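Site-specific recombinase, resolvase family protein (Streptococcus pneumoniae, PDB 3GUV) is a resolvase-family recombinase that probably cuts and rejoins DNA at specific sites through serine chemistry, as in related serine recombinases. Local coordinates at residues A[7-12]-A[43-48]; A[15-20]-A[49-54]; A[67-72]-A[99-104]; A[77-82]-A[106-111]; A[88-93]-A[134-139]. One frame throughout, in Å; residues are numbered along the deposited sequence.

Contact 1 (A[7-12]-A[43-48]); sequences VYLYTR and VGEYED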
# COMPACT_ATOMS: atom_id res chain seq x y z
N VAL A 7 15.11 -20.64 5.41
CA VAL A 7 13.85 -20.03 5.06
C VAL A 7 12.65 -21.02 5.21
O VAL A 7 12.80 -22.28 5.21
CB VAL A 7 13.93 -19.46 3.59
CG1 VAL A 7 15.28 -18.68 3.32
CG2 VAL A 7 13.81 -20.55 2.56
N TYR A 8 11.48 -20.41 5.41
CA TYR A 8 10.18 -21.08 5.30
C TYR A 8 9.56 -20.66 3.98
O TYR A 8 9.75 -19.50 3.55
CB TYR A 8 9.23 -20.60 6.41
CG TYR A 8 9.48 -21.09 7.83
CD1 TYR A 8 10.05 -22.35 8.10
CD2 TYR A 8 9.06 -20.34 8.91
CE1 TYR A 8 10.24 -22.78 9.39
CE2 TYR A 8 9.22 -20.75 10.21
CZ TYR A 8 9.81 -21.99 10.45
OH TYR A 8 9.98 -22.41 11.75
N LEU A 9 8.82 -21.56 3.33
CA LEU A 9 7.97 -21.24 2.18
C LEU A 9 6.54 -21.08 2.66
O LEU A 9 6.09 -21.91 3.43
CB LEU A 9 8.02 -22.35 1.14
CG LEU A 9 8.95 -22.14 -0.03
CD1 LEU A 9 10.31 -21.70 0.41
CD2 LEU A 9 8.94 -23.39 -0.95
N TYR A 10 5.83 -20.05 2.22
CA TYR A 10 4.39 -19.91 2.52
C TYR A 10 3.59 -19.73 1.25
O TYR A 10 3.88 -18.85 0.46
CB TYR A 10 4.11 -18.71 3.42
CG TYR A 10 2.63 -18.61 3.68
CD1 TYR A 10 1.99 -19.52 4.53
CD2 TYR A 10 1.83 -17.64 3.01
CE1 TYR A 10 0.62 -19.44 4.75
CE2 TYR A 10 0.46 -17.58 3.21
CZ TYR A 10 -0.14 -18.46 4.07
OH TYR A 10 -1.50 -18.42 4.26
N THR A 11 2.56 -20.54 1.07
CA THR A 11 1.69 -20.42 -0.10
C THR A 11 0.22 -20.48 0.33
O THR A 11 -0.09 -21.00 1.39
CB THR A 11 1.97 -21.54 -1.17
OG1 THR A 11 1.81 -22.84 -0.59
CG2 THR A 11 3.38 -21.43 -1.76
N ARG A 12 -0.66 -19.95 -0.50
CA ARG A 12 -2.13 -19.96 -0.23
C ARG A 12 -2.93 -19.67 -1.50
O ARG A 12 -2.37 -19.28 -2.51
CB ARG A 12 -2.50 -18.94 0.87
CG ARG A 12 -2.11 -17.47 0.48
CD ARG A 12 -2.63 -16.42 1.42
NE ARG A 12 -4.09 -16.44 1.44
CZ ARG A 12 -4.86 -16.88 2.43
NH1 ARG A 12 -6.19 -16.85 2.28
NH2 ARG A 12 -4.35 -17.36 3.56
N VAL A 43 13.52 -25.04 5.52
CA VAL A 43 13.34 -25.78 6.76
C VAL A 43 11.86 -25.87 7.18
O VAL A 43 11.56 -26.37 8.27
CB VAL A 43 14.23 -25.21 7.91
CG1 VAL A 43 15.68 -25.42 7.56
CG2 VAL A 43 13.89 -23.72 8.22
N GLY A 44 10.95 -25.45 6.30
CA GLY A 44 9.52 -25.55 6.56
C GLY A 44 8.67 -25.03 5.41
O GLY A 44 9.04 -24.07 4.76
N GLU A 45 7.56 -25.68 5.14
CA GLU A 45 6.65 -25.27 4.10
C GLU A 45 5.27 -25.26 4.70
O GLU A 45 4.88 -26.26 5.33
CB GLU A 45 6.71 -26.22 2.91
CG GLU A 45 8.12 -26.32 2.29
CD GLU A 45 8.21 -27.37 1.21
OE1 GLU A 45 7.49 -27.24 0.19
OE2 GLU A 45 9.02 -28.33 1.35
N TYR A 46 4.57 -24.14 4.55
CA TYR A 46 3.24 -23.95 5.11
C TYR A 46 2.27 -23.48 3.99
O TYR A 46 2.65 -22.71 3.12
CB TYR A 46 3.27 -22.89 6.19
CG TYR A 46 4.15 -23.18 7.39
CD1 TYR A 46 3.63 -23.68 8.56
CD2 TYR A 46 5.51 -22.88 7.35
CE1 TYR A 46 4.47 -23.92 9.69
CE2 TYR A 46 6.34 -23.13 8.41
CZ TYR A 46 5.82 -23.63 9.59
OH TYR A 46 6.67 -23.82 10.63
N GLU A 47 1.05 -23.98 4.00
CA GLU A 47 0.12 -23.80 2.89
C GLU A 47 -1.32 -23.72 3.39
O GLU A 47 -1.78 -24.64 4.04
CB GLU A 47 0.24 -24.95 1.90
CG GLU A 47 -0.50 -24.70 0.61
CD GLU A 47 -0.09 -25.64 -0.53
OE1 GLU A 47 -0.64 -26.76 -0.58
OE2 GLU A 47 0.76 -25.25 -1.38
N ASP A 48 -2.01 -22.62 3.07
CA ASP A 48 -3.47 -22.52 3.26
C ASP A 48 -4.14 -22.76 1.88
O ASP A 48 -4.34 -21.81 1.12
CB ASP A 48 -3.80 -21.14 3.80
CG ASP A 48 -3.37 -20.96 5.25
OD1 ASP A 48 -3.86 -21.76 6.08
OD2 ASP A 48 -2.57 -20.03 5.55
O HOH W 1 4.45 -23.66 0.83
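Tyr46 leans on Tyr8 as an edge meeting a face, and its side chain can be traced outward atom by atom. CG is anti to its own carbonyl carbon (chi1 -61°), beside the backbone N. Tyr46 CB sits 4.0 Å from Tyr10 CD1, while CD2 passes near Leu9 O. Further out, Tyr46 CE2 is over the centre of the Tyr8 ring, 3.8 Å from Tyr8 CG. The ring planes lie 75° apart with centroids separated by 5.0 Å, the geometry of a T-shaped pair. Tyr46 OH reaches over the same face, 3.6 Å from Tyr8 CZ, and bonds to Asp68; Tyr8 OH turns instead to Asp74.

On the face carrying Leu9, Thr11 OG1 donates to Glu47 OE2 at 2.7 Å, using the anti lone pair of that oxygen. Lys28 is a second partner of the same carboxylate oxygen. Water 1 donates to both Thr11 OG1 and Tyr46 O. At the far end Tyr10 OH hydrogen-bonds Asp48 OD2, but the modelled separation is too short to be taken literally.

Backbone bonds alternate in direction: Leu9 N donates to Gly44 O at 2.9 Å and Leu9 O accepts from Tyr46 N, then Thr11 repeats the scheme with Tyr46 O and Asp48 N. With axes 12° apart, this is a parallel strand pair of the alpha/beta resolvase catalytic domain.

Contact 2 (A[15-20]-A[49-54]); sequences TSIQIE and AGKSGK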
# COMPACT_ATOMS: atom_id res chain seq x y z
N THR A 15 -9.36 -17.66 -2.69
CA THR A 15 -10.74 -18.19 -2.64
C THR A 15 -10.69 -19.64 -2.24
O THR A 15 -10.53 -19.90 -1.06
CB THR A 15 -11.56 -18.02 -3.98
OG1 THR A 15 -10.83 -18.58 -5.08
CG2 THR A 15 -11.84 -16.58 -4.23
N SER A 16 -10.79 -20.56 -3.21
CA SER A 16 -10.70 -22.02 -2.96
C SER A 16 -9.73 -22.74 -3.91
O SER A 16 -9.37 -22.21 -4.97
CB SER A 16 -12.11 -22.68 -3.02
OG SER A 16 -12.83 -22.31 -4.18
N ILE A 17 -9.32 -23.96 -3.51
CA ILE A 17 -8.45 -24.83 -4.33
C ILE A 17 -9.06 -25.25 -5.68
O ILE A 17 -8.34 -25.43 -6.68
CB ILE A 17 -8.02 -26.13 -3.55
CG1 ILE A 17 -6.78 -26.77 -4.23
CG2 ILE A 17 -9.15 -27.09 -3.47
CD1 ILE A 17 -5.96 -27.78 -3.35
N GLN A 18 -10.39 -25.37 -5.68
CA GLN A 18 -11.20 -25.56 -6.90
C GLN A 18 -10.93 -24.53 -7.98
O GLN A 18 -10.85 -24.87 -9.16
CB GLN A 18 -12.71 -25.46 -6.57
CG GLN A 18 -13.42 -26.71 -6.62
CD GLN A 18 -14.89 -26.51 -6.27
OE1 GLN A 18 -15.22 -26.28 -5.10
NE2 GLN A 18 -15.77 -26.56 -7.28
N ILE A 19 -10.84 -23.27 -7.58
CA ILE A 19 -10.72 -22.15 -8.50
C ILE A 19 -9.25 -21.81 -8.78
O ILE A 19 -8.89 -21.47 -9.90
CB ILE A 19 -11.46 -20.90 -7.90
CG1 ILE A 19 -12.94 -21.25 -7.63
CG2 ILE A 19 -11.30 -19.67 -8.77
CD1 ILE A 19 -13.64 -22.05 -8.78
N GLU A 20 -8.42 -21.93 -7.76
CA GLU A 20 -7.06 -21.42 -7.79
C GLU A 20 -5.95 -22.46 -7.60
O GLU A 20 -4.79 -22.16 -7.83
CB GLU A 20 -6.92 -20.41 -6.67
CG GLU A 20 -7.47 -19.05 -6.94
CD GLU A 20 -7.21 -18.14 -5.78
OE1 GLU A 20 -6.02 -18.03 -5.35
OE2 GLU A 20 -8.19 -17.56 -5.27
N ALA A 49 -4.43 -24.01 1.54
CA ALA A 49 -4.65 -24.37 0.12
C ALA A 49 -6.10 -24.28 -0.32
O ALA A 49 -6.39 -24.44 -1.51
CB ALA A 49 -4.07 -25.75 -0.23
N GLY A 50 -6.99 -23.98 0.63
CA GLY A 50 -8.38 -23.70 0.30
C GLY A 50 -9.09 -25.00 0.04
O GLY A 50 -9.90 -25.09 -0.88
N LYS A 51 -8.77 -26.00 0.89
CA LYS A 51 -9.31 -27.37 0.78
C LYS A 51 -10.58 -27.61 1.61
O LYS A 51 -11.23 -28.65 1.48
CB LYS A 51 -8.25 -28.38 1.18
CG LYS A 51 -6.96 -28.22 0.44
CD LYS A 51 -6.15 -29.51 0.39
CE LYS A 51 -4.91 -29.30 -0.48
NZ LYS A 51 -3.67 -29.63 0.25
N SER A 52 -10.90 -26.66 2.50
CA SER A 52 -12.17 -26.68 3.24
C SER A 52 -13.32 -26.19 2.32
O SER A 52 -13.08 -25.65 1.23
CB SER A 52 -12.09 -25.83 4.53
OG SER A 52 -12.47 -24.48 4.34
N GLY A 53 -14.55 -26.36 2.79
CA GLY A 53 -15.73 -26.17 1.95
C GLY A 53 -16.30 -24.76 1.93
O GLY A 53 -17.44 -24.57 1.49
N LYS A 54 -15.53 -23.78 2.40
CA LYS A 54 -15.96 -22.37 2.38
C LYS A 54 -15.43 -21.55 1.16
O LYS A 54 -14.47 -21.95 0.45
CB LYS A 54 -15.61 -21.69 3.73
CG LYS A 54 -14.10 -21.53 4.06
CD LYS A 54 -13.88 -21.40 5.58
CE LYS A 54 -12.79 -20.39 5.99
NZ LYS A 54 -11.45 -21.01 6.28
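Ile17 faces the loop 49-54, and its two branches divide the contact. CG1 is anti to the backbone N (chi1 -161°), and beyond it CD1 reaches the aliphatic part of Lys51. The two side chains cross obliquely, and Ile17 CD1 approaches Lys51 CE to 3.4 Å, tighter than usual for two carbons. The same methyl lies 4.2 Å from Ala49 CB. Ile17 CG2, the other branch, comes to 3.4 Å from Gly50 O, and Ile17 CB is 3.1 Å from Ala49 O, so two carbonyl oxygens border the base of the side chain.

A single hydrogen bond joins the backbones: Ile17 N donates to Gly50 O at 2.9 Å. It is nearly straight at the hydrogen (170°), yet the donor stands 37° out of the carbonyl plane. Gly50 CA and Ser16 CA are 4.3 Å apart; Ser16 CA and Ile17 N take up the side where a CB would stand, so this close approach goes with a residue lacking a side chain.

Within 15-20, Glu20 folds back: its OE2 accepts from Thr15 N and Thr15 OG1, each at 2.8 Å, both arriving from the same face of the carboxylate. Thr15 also packs on Ile142 of the second subunit. Ser16 is the N-cap residue of helix 17-20. This short helix and the loop 49-54 follow the C-terminal ends of parallel strands 6-12 and 41-48, the edge where resolvase-family domains place their active site.

Contact 3 (A[67-72]-A[99-104]); sequences EDIKSG and QIMQDY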
# COMPACT_ATOMS: atom_id res chain seq x y z
N GLU A 67 3.59 -18.67 14.94
CA GLU A 67 4.02 -19.25 16.24
C GLU A 67 5.41 -19.93 16.16
O GLU A 67 6.24 -19.84 17.09
CB GLU A 67 2.97 -20.26 16.77
CG GLU A 67 1.48 -19.74 16.89
CD GLU A 67 1.33 -18.19 17.06
OE1 GLU A 67 1.85 -17.63 18.07
OE2 GLU A 67 0.66 -17.55 16.19
N ASP A 68 5.67 -20.61 15.06
CA ASP A 68 6.96 -21.26 14.86
C ASP A 68 8.09 -20.19 14.74
O ASP A 68 9.23 -20.42 15.10
CB ASP A 68 6.90 -22.20 13.64
CG ASP A 68 6.00 -23.45 13.89
OD1 ASP A 68 5.67 -23.78 15.07
OD2 ASP A 68 5.66 -24.16 12.90
N ILE A 69 7.72 -19.00 14.24
CA ILE A 69 8.67 -17.88 14.05
C ILE A 69 8.97 -17.26 15.41
O ILE A 69 10.14 -17.01 15.76
CB ILE A 69 8.11 -16.79 13.04
CG1 ILE A 69 8.26 -17.27 11.57
CG2 ILE A 69 8.81 -15.45 13.27
CD1 ILE A 69 7.58 -16.38 10.50
N LYS A 70 7.90 -17.04 16.17
CA LYS A 70 7.97 -16.44 17.49
C LYS A 70 8.86 -17.33 18.38
O LYS A 70 9.74 -16.82 19.09
CB LYS A 70 6.56 -16.22 18.09
CG LYS A 70 5.61 -15.34 17.22
CD LYS A 70 4.81 -14.28 18.01
CE LYS A 70 3.53 -14.85 18.67
NZ LYS A 70 2.28 -14.42 17.97
N SER A 71 8.67 -18.64 18.28
CA SER A 71 9.41 -19.62 19.06
C SER A 71 10.88 -19.82 18.67
O SER A 71 11.63 -20.43 19.43
CB SER A 71 8.72 -20.97 18.98
OG SER A 71 9.19 -21.70 17.86
N GLY A 72 11.30 -19.38 17.49
CA GLY A 72 12.70 -19.53 17.09
C GLY A 72 13.10 -20.94 16.72
O GLY A 72 14.22 -21.17 16.29
N GLN A 99 5.99 -6.41 10.72
CA GLN A 99 6.61 -5.84 11.92
C GLN A 99 6.86 -6.90 12.98
O GLN A 99 7.95 -6.92 13.57
CB GLN A 99 5.77 -4.70 12.50
CG GLN A 99 5.93 -3.40 11.71
CD GLN A 99 4.95 -2.31 12.11
OE1 GLN A 99 3.76 -2.56 12.35
NE2 GLN A 99 5.45 -1.09 12.15
N ILE A 100 5.88 -7.79 13.18
CA ILE A 100 6.01 -8.94 14.09
C ILE A 100 7.15 -9.88 13.65
O ILE A 100 7.99 -10.25 14.45
CB ILE A 100 4.67 -9.73 14.21
CG1 ILE A 100 3.57 -8.85 14.82
CG2 ILE A 100 4.87 -11.01 15.07
CD1 ILE A 100 2.16 -9.36 14.55
N MET A 101 7.15 -10.25 12.37
CA MET A 101 8.23 -11.05 11.77
C MET A 101 9.61 -10.45 12.08
O MET A 101 10.52 -11.15 12.57
CB MET A 101 8.08 -11.15 10.23
CG MET A 101 7.12 -12.20 9.69
SD MET A 101 6.89 -12.15 7.88
CE MET A 101 8.52 -12.20 7.22
N GLN A 102 9.80 -9.17 11.74
CA GLN A 102 11.11 -8.53 11.94
C GLN A 102 11.44 -8.40 13.44
O GLN A 102 12.61 -8.51 13.80
CB GLN A 102 11.20 -7.17 11.24
CG GLN A 102 11.11 -7.23 9.73
CD GLN A 102 11.24 -5.86 9.07
OE1 GLN A 102 10.51 -4.92 9.40
NE2 GLN A 102 12.17 -5.75 8.12
N ASP A 103 10.42 -8.18 14.28
CA ASP A 103 10.55 -8.22 15.76
C ASP A 103 11.29 -9.48 16.15
O ASP A 103 12.20 -9.46 16.98
CB ASP A 103 9.16 -8.24 16.45
CG ASP A 103 9.06 -7.31 17.66
OD1 ASP A 103 9.12 -7.75 18.85
OD2 ASP A 103 8.91 -6.09 17.41
N TYR A 104 10.88 -10.60 15.52
CA TYR A 104 11.47 -11.90 15.80
C TYR A 104 12.60 -12.29 14.85
O TYR A 104 12.86 -13.48 14.68
CB TYR A 104 10.37 -12.98 15.81
CG TYR A 104 9.44 -12.85 16.98
CD1 TYR A 104 9.72 -13.46 18.19
CD2 TYR A 104 8.29 -12.11 16.88
CE1 TYR A 104 8.85 -13.34 19.27
CE2 TYR A 104 7.42 -11.96 17.96
CZ TYR A 104 7.71 -12.58 19.15
OH TYR A 104 6.83 -12.45 20.20
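Lys70 lies over one face of the Tyr104 ring and brings both backbone and side chain to it. Lys70 CA is 3.8 Å from the ring centroid, 24° off the normal, a CH-pi contact displaced toward the rim. The side chain then travels across the same ring: CB is near CE1 and CZ, CG near CE2, and a bend at chi2 (-136°) sets Lys70 CD 3.5 Å from Tyr104 CE2 and close to the hydroxyl. Further bends at chi3 and chi4 place CE and NZ, and Lys70 NZ forms a salt bridge with Glu67 OE1 at 3.2 Å, one turn back on its own helix, its hydrogen-bond geometry being weak.

The contact pairs the C-terminal ends of helices 60-70 and 91-103, which lie side by side on one face of the alpha/beta sheet; Ile69 and Met101 both rest on Val79 of strand 78-81.

Ile69 serves this buried side with separate branches. CG2, anti to the backbone N, packs 3.9 Å from Tyr104 CB. The other branch is extended (chi2 172°), with Ile69 CD1 4.3 Å from Met101 CG. Ile100 adds a looser touch at the solvent side, its CG2 being 4.4 Å from Lys70 CD.

Contact 4 (A[77-82]-A[106-111]); sequences SFVLVF and VNLICV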
# COMPACT_ATOMS: atom_id res chain seq x y z
N SER A 77 15.79 -17.06 8.69
CA SER A 77 16.04 -15.66 8.34
C SER A 77 14.95 -15.02 7.44
O SER A 77 14.73 -13.80 7.48
CB SER A 77 17.37 -15.55 7.60
OG SER A 77 18.46 -15.67 8.50
N PHE A 78 14.29 -15.82 6.60
CA PHE A 78 13.21 -15.31 5.69
C PHE A 78 11.95 -16.20 5.62
O PHE A 78 12.01 -17.44 5.84
CB PHE A 78 13.76 -15.14 4.27
CG PHE A 78 14.86 -14.14 4.14
CD1 PHE A 78 14.58 -12.80 3.95
CD2 PHE A 78 16.19 -14.55 4.16
CE1 PHE A 78 15.59 -11.86 3.81
CE2 PHE A 78 17.21 -13.62 4.03
CZ PHE A 78 16.90 -12.26 3.83
N VAL A 79 10.79 -15.56 5.36
CA VAL A 79 9.63 -16.24 4.73
C VAL A 79 9.58 -15.83 3.27
O VAL A 79 9.60 -14.60 2.94
CB VAL A 79 8.27 -15.85 5.33
CG1 VAL A 79 7.13 -16.49 4.53
CG2 VAL A 79 8.19 -16.19 6.84
N LEU A 80 9.53 -16.82 2.39
CA LEU A 80 9.29 -16.60 0.98
C LEU A 80 7.80 -16.78 0.71
O LEU A 80 7.23 -17.82 1.05
CB LEU A 80 10.09 -17.58 0.12
CG LEU A 80 11.60 -17.39 -0.10
CD1 LEU A 80 12.44 -17.18 1.15
CD2 LEU A 80 12.08 -18.64 -0.89
N VAL A 81 7.19 -15.76 0.10
CA VAL A 81 5.85 -15.80 -0.51
C VAL A 81 5.98 -15.58 -2.03
O VAL A 81 7.05 -15.15 -2.55
CB VAL A 81 4.93 -14.76 0.14
CG1 VAL A 81 4.87 -15.01 1.63
CG2 VAL A 81 5.39 -13.32 -0.14
N PHE A 82 4.94 -15.97 -2.80
CA PHE A 82 4.96 -15.76 -4.25
C PHE A 82 4.85 -14.25 -4.56
O PHE A 82 5.68 -13.69 -5.28
CB PHE A 82 3.83 -16.56 -4.95
CG PHE A 82 3.93 -16.53 -6.47
CD1 PHE A 82 4.98 -17.15 -7.11
CD2 PHE A 82 2.99 -15.85 -7.22
CE1 PHE A 82 5.10 -17.14 -8.47
CE2 PHE A 82 3.09 -15.81 -8.61
CZ PHE A 82 4.14 -16.47 -9.24
N VAL A 106 12.94 -12.01 11.46
CA VAL A 106 12.56 -12.63 10.17
C VAL A 106 12.12 -11.57 9.13
O VAL A 106 11.29 -10.69 9.42
CB VAL A 106 11.49 -13.73 10.40
CG1 VAL A 106 11.02 -14.38 9.06
CG2 VAL A 106 12.02 -14.84 11.39
N ASN A 107 12.71 -11.66 7.93
CA ASN A 107 12.35 -10.82 6.79
C ASN A 107 11.51 -11.53 5.71
O ASN A 107 11.35 -12.76 5.71
CB ASN A 107 13.62 -10.19 6.20
CG ASN A 107 14.06 -8.95 6.98
OD1 ASN A 107 13.46 -7.89 6.88
ND2 ASN A 107 15.11 -9.11 7.77
N LEU A 108 10.95 -10.74 4.80
CA LEU A 108 10.01 -11.20 3.79
C LEU A 108 10.58 -11.03 2.40
O LEU A 108 11.08 -9.94 2.06
CB LEU A 108 8.69 -10.46 3.90
CG LEU A 108 7.57 -10.96 2.95
CD1 LEU A 108 7.00 -12.34 3.42
CD2 LEU A 108 6.48 -9.84 2.91
N ILE A 109 10.50 -12.12 1.62
CA ILE A 109 10.85 -12.15 0.20
C ILE A 109 9.59 -12.53 -0.54
O ILE A 109 8.90 -13.48 -0.15
CB ILE A 109 12.03 -13.11 -0.13
CG1 ILE A 109 13.29 -12.67 0.63
CG2 ILE A 109 12.34 -13.13 -1.67
CD1 ILE A 109 14.57 -13.52 0.35
N CYS A 110 9.22 -11.68 -1.50
CA CYS A 110 8.15 -11.90 -2.45
C CYS A 110 8.84 -12.21 -3.73
O CYS A 110 9.45 -11.34 -4.35
CB CYS A 110 7.30 -10.66 -2.65
SG CYS A 110 6.65 -10.05 -1.11
N VAL A 111 8.77 -13.47 -4.10
CA VAL A 111 9.45 -13.98 -5.25
C VAL A 111 9.02 -13.29 -6.57
O VAL A 111 9.88 -12.87 -7.34
CB VAL A 111 9.28 -15.53 -5.32
CG1 VAL A 111 9.65 -16.05 -6.66
CG2 VAL A 111 10.14 -16.18 -4.20
O HOH W 2 16.15 -11.58 8.04
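Ile109 CD1 sits over one face of the Phe78 ring, 3.9 Å from its centroid and 19° off the normal, a CH-pi contact. Ile109 CG1 also comes to 3.6 Å from Phe78 CD1, so the branch runs against that side of the ring. Leu80 continues this face toward Phe34 of helix 24-37. Side chains on the reverse of the sheet form a second apolar cluster: Leu108 CG is anti to the backbone N (chi1 -175°), and its CD1 is 3.9 Å from Val81 CG1, the two side chains crossing at about a right angle. Val81 CG2 touches Cys110 SG at 3.6 Å. Leu98 and Met101 of helix 91-103 pack on Leu108.

That helix is the connection of a beta-alpha-beta crossover, and strands 78-81 and 107-110 are its two parallel arms, with axes 23° apart. Five backbone bonds stitch them together in alternation, among them Val79 N to Asn107 O at 2.9 Å and Ile109 N to Val79 O at 3.0 Å. Val81 likewise uses both its N and its O, donating to Ile109 and accepting from Val111.

At the start of the pair the contact turns polar. Asn107 CB lies 3.5 Å from Phe78 CE1, and its ND2 donates to water 2, which in turn donates to Ser77 O. The water lies on the Phe78 face opposite Ile109 CD1. Asn107 OD1 is taken by Ser117 OG and Gln102 NE2.

Contact 5 (A[88-93]-A[134-139]); sequences ARNAAD and EIEREN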
# COMPACT_ATOMS: atom_id res chain seq x y z
N ALA A 88 -1.03 -11.32 2.41
CA ALA A 88 -1.82 -10.39 3.24
C ALA A 88 -3.11 -10.00 2.54
O ALA A 88 -3.26 -10.19 1.33
CB ALA A 88 -1.00 -9.16 3.57
N ARG A 89 -4.04 -9.44 3.31
CA ARG A 89 -5.38 -9.12 2.84
C ARG A 89 -5.57 -7.60 2.53
O ARG A 89 -6.50 -7.18 1.84
CB ARG A 89 -6.36 -9.62 3.91
N ASN A 90 -4.67 -6.79 3.06
CA ASN A 90 -4.67 -5.35 2.86
C ASN A 90 -3.31 -4.84 3.35
O ASN A 90 -2.48 -5.64 3.81
CB ASN A 90 -5.84 -4.70 3.60
CG ASN A 90 -5.94 -5.12 5.08
OD1 ASN A 90 -5.05 -4.83 5.88
ND2 ASN A 90 -7.04 -5.76 5.45
N ALA A 91 -3.08 -3.53 3.23
CA ALA A 91 -1.80 -2.92 3.58
C ALA A 91 -1.54 -2.95 5.10
O ALA A 91 -0.38 -3.14 5.53
CB ALA A 91 -1.73 -1.46 3.04
N ALA A 92 -2.60 -2.75 5.90
CA ALA A 92 -2.45 -2.75 7.36
C ALA A 92 -2.03 -4.13 7.87
O ALA A 92 -1.20 -4.24 8.75
CB ALA A 92 -3.72 -2.25 8.07
N ASP A 93 -2.59 -5.17 7.26
CA ASP A 93 -2.13 -6.56 7.39
C ASP A 93 -0.68 -6.85 7.01
O ASP A 93 0.04 -7.59 7.70
CB ASP A 93 -2.96 -7.41 6.45
CG ASP A 93 -3.83 -8.35 7.16
OD1 ASP A 93 -3.39 -9.53 7.25
OD2 ASP A 93 -4.92 -7.92 7.62
N GLU A 134 -2.67 4.03 6.51
CA GLU A 134 -3.39 5.31 6.89
C GLU A 134 -4.50 5.70 5.86
O GLU A 134 -5.62 6.10 6.25
CB GLU A 134 -2.38 6.43 7.10
N ILE A 135 -4.23 5.51 4.56
CA ILE A 135 -5.26 5.67 3.56
C ILE A 135 -6.45 4.77 3.88
O ILE A 135 -7.57 5.26 3.93
CB ILE A 135 -4.79 5.44 2.12
CG1 ILE A 135 -3.70 6.44 1.73
CG2 ILE A 135 -6.00 5.55 1.16
CD1 ILE A 135 -2.93 6.12 0.43
N GLU A 136 -6.21 3.49 4.15
CA GLU A 136 -7.29 2.51 4.37
C GLU A 136 -8.10 2.82 5.62
O GLU A 136 -9.32 2.68 5.62
CB GLU A 136 -6.74 1.08 4.54
CG GLU A 136 -5.80 0.57 3.42
CD GLU A 136 -5.17 -0.80 3.72
OE1 GLU A 136 -4.86 -1.12 4.93
OE2 GLU A 136 -4.95 -1.56 2.72
N ARG A 137 -7.40 3.17 6.71
CA ARG A 137 -8.06 3.52 7.98
C ARG A 137 -9.00 4.70 7.78
O ARG A 137 -10.12 4.66 8.22
CB ARG A 137 -7.05 3.87 9.08
CG ARG A 137 -6.32 2.66 9.68
CD ARG A 137 -5.61 3.04 11.01
NE ARG A 137 -4.26 3.55 10.77
CZ ARG A 137 -3.21 2.78 10.51
NH1 ARG A 137 -3.32 1.45 10.45
NH2 ARG A 137 -2.02 3.35 10.29
N GLU A 138 -8.53 5.73 7.09
CA GLU A 138 -9.32 6.91 6.84
C GLU A 138 -10.51 6.65 5.92
O GLU A 138 -11.58 7.18 6.15
CB GLU A 138 -8.48 8.01 6.24
CG GLU A 138 -9.18 9.31 6.36
CD GLU A 138 -8.29 10.47 6.10
OE1 GLU A 138 -7.22 10.29 5.46
OE2 GLU A 138 -8.68 11.56 6.53
N ASN A 139 -10.34 5.84 4.88
CA ASN A 139 -11.48 5.34 4.15
C ASN A 139 -12.54 4.67 5.04
O ASN A 139 -13.73 4.85 4.81
CB ASN A 139 -11.05 4.41 3.03
CG ASN A 139 -10.43 5.17 1.88
OD1 ASN A 139 -10.63 6.38 1.76
ND2 ASN A 139 -9.68 4.48 1.05
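Ala91 N donates to Glu136 OE2 at 2.8 Å, and the neighbouring Ala92 N donates to Glu136 OE1 at 3.0 Å, so one carboxylate spans two consecutive amides. Both oxygens are met on their syn sides, with donors 17° and 25° out of the carboxylate plane. The bond from Ala91 is the straighter of the two. Glu136 reaches this position with an extended chain, CD anti to CA (chi2 174°). The flanking methyls complete the setting: Ala91 CB lies 3.2 Å from Glu136 OE2, and Ala92 CB is 3.5 Å from Glu136 OE1.

The two amides belong to the first turn of helix 91-103, whose N-cap is Asn90. Asn90 OD1 accepts from Asp93 N at 2.8 Å, satisfying another amide of that turn, and its amide plane stands almost perpendicular to the Glu136 carboxylate. A carboxylate placed at a helix N-terminus would be expected to interact favourably with the helix dipole and to remain ionised. The arrangement ties the start of helix 91-103 to the long helix 124-151, the element through which resolvase-family catalytic domains commonly dimerise.

Ala92 CB also approaches Arg137 NH1 at 4.4 Å, a loose contact on the exposed side. Across the dimer interface, Arg89 O accepts from Asn139 ND2 of the second subunit, and the reciprocal bond is made as well. Glu138 forms a salt bridge with Arg86 of that subunit.

Overall arrangement
Contacts 1 and 4 are the buried ones, parallel strand pairs of a single sheet; strands 6-12 and 78-81 are neighbours, joined by backbone bonds between Tyr8, Tyr10 and Leu80. Contact 4 is mainly apolar, whereas contact 1 adds tyrosines and carboxylates. Contact 3 lies on one face of that sheet and reaches both: Asp68 bonds Tyr46, and Ile69 packs on Val79. It joins its helices through carbon contacts without hydrogen bonds. Contact 2, partly buried, joins the short helix 17-20 and the loop 49-54, which follow the contact 1 strands. Contact 5 is a surface contact resting on carboxylate-to-amide bonds; it shares helix 91-103 with contact 3 but is centred about 22 Å away, near the second subunit.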